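Local coordinates for protein acinetobacter secreted protease CpaA (Acinetobacter nosocomialis M2, PDB 6O38) that is a zinc-dependent metalloprotease exported by type II secretion, which binds the dedicated chaperone CpaB, at residues A[437-442]-A[480-485]. Coordinates in Å, arbitrary orientation, origin at the centre of the assembly. Residue numbers count along the deposited sequence, not the author numbering.
With SO4 (sulfate ion), chain N.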
ATOM      1  N   ILE A 437       2.431  27.640  15.419  1.00 68.83           N
ATOM      2  CA  ILE A 437       3.201  26.583  16.065  1.00 67.24           C
ATOM      3  C   ILE A 437       4.034  27.145  17.211  1.00 67.95           C
ATOM      4  O   ILE A 437       4.377  26.419  18.152  1.00 66.87           O
ATOM      5  CB  ILE A 437       4.072  25.846  15.028  1.00 66.50           C
ATOM      6  CG1 ILE A 437       4.328  24.405  15.473  1.00 64.82           C
ATOM      7  CG2 ILE A 437       5.383  26.580  14.790  1.00 67.88           C
ATOM      8  CD1 ILE A 437       3.078  23.562  15.505  1.00 64.07           C
ATOM      9  N   SER A 438       4.375  28.434  17.155  1.00 68.42           N
ATOM     10  CA  SER A 438       5.138  29.064  18.227  1.00 69.46           C
ATOM     11  C   SER A 438       4.242  29.418  19.408  1.00 69.87           C
ATOM     12  O   SER A 438       4.449  28.934  20.526  1.00 69.19           O
ATOM     13  CB  SER A 438       5.851  30.310  17.696  1.00 71.54           C
ATOM     14  OG  SER A 438       7.107  29.977  17.131  1.00 71.27           O
ATOM     15  N   THR A 439       3.234  30.263  19.174  1.00 69.27           N
ATOM     16  CA  THR A 439       2.382  30.735  20.258  1.00 69.95           C
ATOM     17  C   THR A 439       1.509  29.632  20.844  1.00 68.15           C
ATOM     18  O   THR A 439       1.066  29.756  21.989  1.00 68.35           O
ATOM     19  CB  THR A 439       1.501  31.888  19.773  1.00 72.47           C
ATOM     20  OG1 THR A 439       0.460  31.376  18.932  1.00 71.91           O
ATOM     21  CG2 THR A 439       2.329  32.897  18.990  1.00 74.60           C
ATOM     22  N   GLY A 440       1.247  28.565  20.086  1.00 67.36           N
ATOM     23  CA  GLY A 440       0.484  27.447  20.612  1.00 65.65           C
ATOM     24  C   GLY A 440       1.138  26.759  21.793  1.00 64.66           C
ATOM     25  O   GLY A 440       0.450  26.086  22.568  1.00 63.70           O
ATOM     26  N   ARG A 441       2.454  26.919  21.953  1.00 64.19           N
ATOM     27  CA  ARG A 441       3.153  26.305  23.076  1.00 63.50           C
ATOM     28  C   ARG A 441       2.838  27.012  24.388  1.00 64.65           C
ATOM     29  O   ARG A 441       2.934  26.403  25.459  1.00 63.96           O
ATOM     30  CB  ARG A 441       4.658  26.318  22.818  1.00 63.80           C
ATOM     31  CG  ARG A 441       5.059  25.717  21.482  1.00 62.88           C
ATOM     32  CD  ARG A 441       6.532  25.953  21.198  1.00 63.56           C
ATOM     33  NE  ARG A 441       6.865  27.375  21.219  1.00 65.70           N
ATOM     34  CZ  ARG A 441       8.065  27.867  20.927  1.00 66.75           C
ATOM     35  NH1 ARG A 441       9.055  27.050  20.593  1.00 65.88           N
ATOM     36  NH2 ARG A 441       8.277  29.175  20.970  1.00 68.77           N
ATOM     37  N   ASP A 442       2.459  28.288  24.323  1.00 66.07           N
ATOM     38  CA  ASP A 442       2.167  29.087  25.502  1.00 67.39           C
ATOM     39  C   ASP A 442       0.689  29.417  25.643  1.00 67.76           C
ATOM     40  O   ASP A 442       0.288  29.941  26.688  1.00 68.71           O
ATOM     41  CB  ASP A 442       2.970  30.397  25.474  1.00 69.52           C
ATOM     42  CG  ASP A 442       4.439  30.174  25.189  1.00 69.43           C
ATOM     43  OD1 ASP A 442       5.106  29.497  25.999  1.00 68.88           O
ATOM     44  OD2 ASP A 442       4.928  30.675  24.154  1.00 70.15           O
ATOM     45  N   TYR A 480       7.933  21.087  26.045  1.00 58.69           N
ATOM     46  CA  TYR A 480       7.468  22.430  25.719  1.00 59.14           C
ATOM     47  C   TYR A 480       7.202  22.599  24.227  1.00 58.29           C
ATOM     48  O   TYR A 480       6.291  23.342  23.844  1.00 58.13           O
ATOM     49  CB  TYR A 480       8.488  23.464  26.195  1.00 60.92           C
ATOM     50  CG  TYR A 480       8.160  24.879  25.781  1.00 61.51           C
ATOM     51  CD1 TYR A 480       7.130  25.581  26.392  1.00 61.70           C
ATOM     52  CD2 TYR A 480       8.883  25.514  24.778  1.00 61.98           C
ATOM     53  CE1 TYR A 480       6.826  26.875  26.015  1.00 62.41           C
ATOM     54  CE2 TYR A 480       8.586  26.808  24.395  1.00 62.65           C
ATOM     55  CZ  TYR A 480       7.558  27.484  25.017  1.00 62.90           C
ATOM     56  OH  TYR A 480       7.260  28.773  24.638  1.00 64.62           O
ATOM     57  N   ASN A 481       7.973  21.924  23.375  1.00 58.94           N
ATOM     58  CA  ASN A 481       7.876  22.094  21.932  1.00 58.25           C
ATOM     59  C   ASN A 481       7.074  20.989  21.256  1.00 56.53           C
ATOM     60  O   ASN A 481       7.020  20.945  20.022  1.00 55.93           O
ATOM     61  CB  ASN A 481       9.274  22.167  21.314  1.00 58.96           C
ATOM     62  CG  ASN A 481       9.988  23.462  21.641  1.00 60.65           C
ATOM     63  OD1 ASN A 481       9.437  24.548  21.474  1.00 61.10           O
ATOM     64  ND2 ASN A 481      11.228  23.352  22.107  1.00 61.74           N
HETATM   65  N   MSE A 482       6.448  20.106  22.025  1.00 54.85           N
HETATM   66  CA  MSE A 482       5.710  18.990  21.449  1.00 53.24           C
HETATM   67  C   MSE A 482       4.398  19.466  20.834  1.00 52.83           C
HETATM   68  O   MSE A 482       3.335  19.338  21.442  1.00 52.47           O
HETATM   69  CB  MSE A 482       5.444  17.918  22.509  1.00 55.63           C
HETATM   70  CG  MSE A 482       4.921  16.608  21.948  1.00 54.06           C
HETATM   71 SE   MSE A 482       6.207  15.731  20.777  0.63 53.55          SE
HETATM   72  CE  MSE A 482       5.040  14.359  20.028  1.00 51.50           C
ATOM     73  N   ILE A 483       4.479  20.020  19.627  1.00 54.64           N
ATOM     74  CA  ILE A 483       3.303  20.541  18.935  1.00 55.06           C
ATOM     75  C   ILE A 483       3.532  20.431  17.433  1.00 54.92           C
ATOM     76  O   ILE A 483       4.649  20.625  16.944  1.00 55.30           O
ATOM     77  CB  ILE A 483       3.000  21.996  19.363  1.00 56.91           C
ATOM     78  CG1 ILE A 483       1.724  22.508  18.690  1.00 57.49           C
ATOM     79  CG2 ILE A 483       4.179  22.911  19.063  1.00 58.27           C
ATOM     80  CD1 ILE A 483       1.266  23.857  19.196  1.00 59.30           C
ATOM     81  N   GLY A 484       2.466  20.098  16.706  1.00 57.06           N
ATOM     82  CA  GLY A 484       2.526  20.020  15.261  1.00 56.83           C
ATOM     83  C   GLY A 484       1.255  20.581  14.656  1.00 57.10           C
ATOM     84  O   GLY A 484       0.214  20.666  15.314  1.00 57.09           O
ATOM     85  N   ALA A 485       1.354  20.980  13.389  1.00 58.59           N
ATOM     86  CA  ALA A 485       0.223  21.621  12.736  1.00 59.69           C
ATOM     87  C   ALA A 485       0.286  21.416  11.230  1.00 59.79           C
ATOM     88  O   ALA A 485       1.366  21.318  10.642  1.00 59.66           O
ATOM     89  CB  ALA A 485       0.171  23.120  13.056  1.00 61.67           C
TER
HETATM   90  S   SO4 N 602      11.688  29.833  19.810  1.00 76.06           S
HETATM   91  O1  SO4 N 602      12.039  30.835  20.813  1.00 77.90           O
HETATM   92  O2  SO4 N 602      11.473  28.545  20.464  1.00 90.35           O
HETATM   93  O3  SO4 N 602      10.466  30.240  19.122  1.00 72.23           O
HETATM   94  O4  SO4 N 602      12.776  29.713  18.843  1.00 66.87           O
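Residues 437-442, which begin within helix 433-439, run antiparallel to 480-485, which turns through an inverse gamma turn centred on Met482 into strand 483-487; CA atoms approach to 6.4 Å between Arg441 and Tyr480 and 6.6 Å between Ile437 and Gly484. At the inner end, Ile437 reaches with CD1 to CG1 of Ile483 (3.6 Å) and CB of Ala485 (3.8 Å), and CD1 also packs on Gly484 CA (3.6 Å). Gly440 suits its place because a CB there would clash with Ile483 CD1. Outward, polar groups take over. Arg441 lays CB over the Tyr480 ring in a CH-pi contact, while its NH1 donates to Asn481 OD1 (2.7 Å) and its NE to Ser438 O. Tyr480 OH donates to Asp442 OD1 (2.6 Å). A sulfate, probably from the crystallisation liquor, also binds the guanidinium. Trp474 touches Arg441 and Ile483, and CpaB Leu173 packs on Ile437. Apolar packing thus joins helix to sheet in the reprolysin-like protease domain, and directional hydrogen bonds fix the more exposed edge.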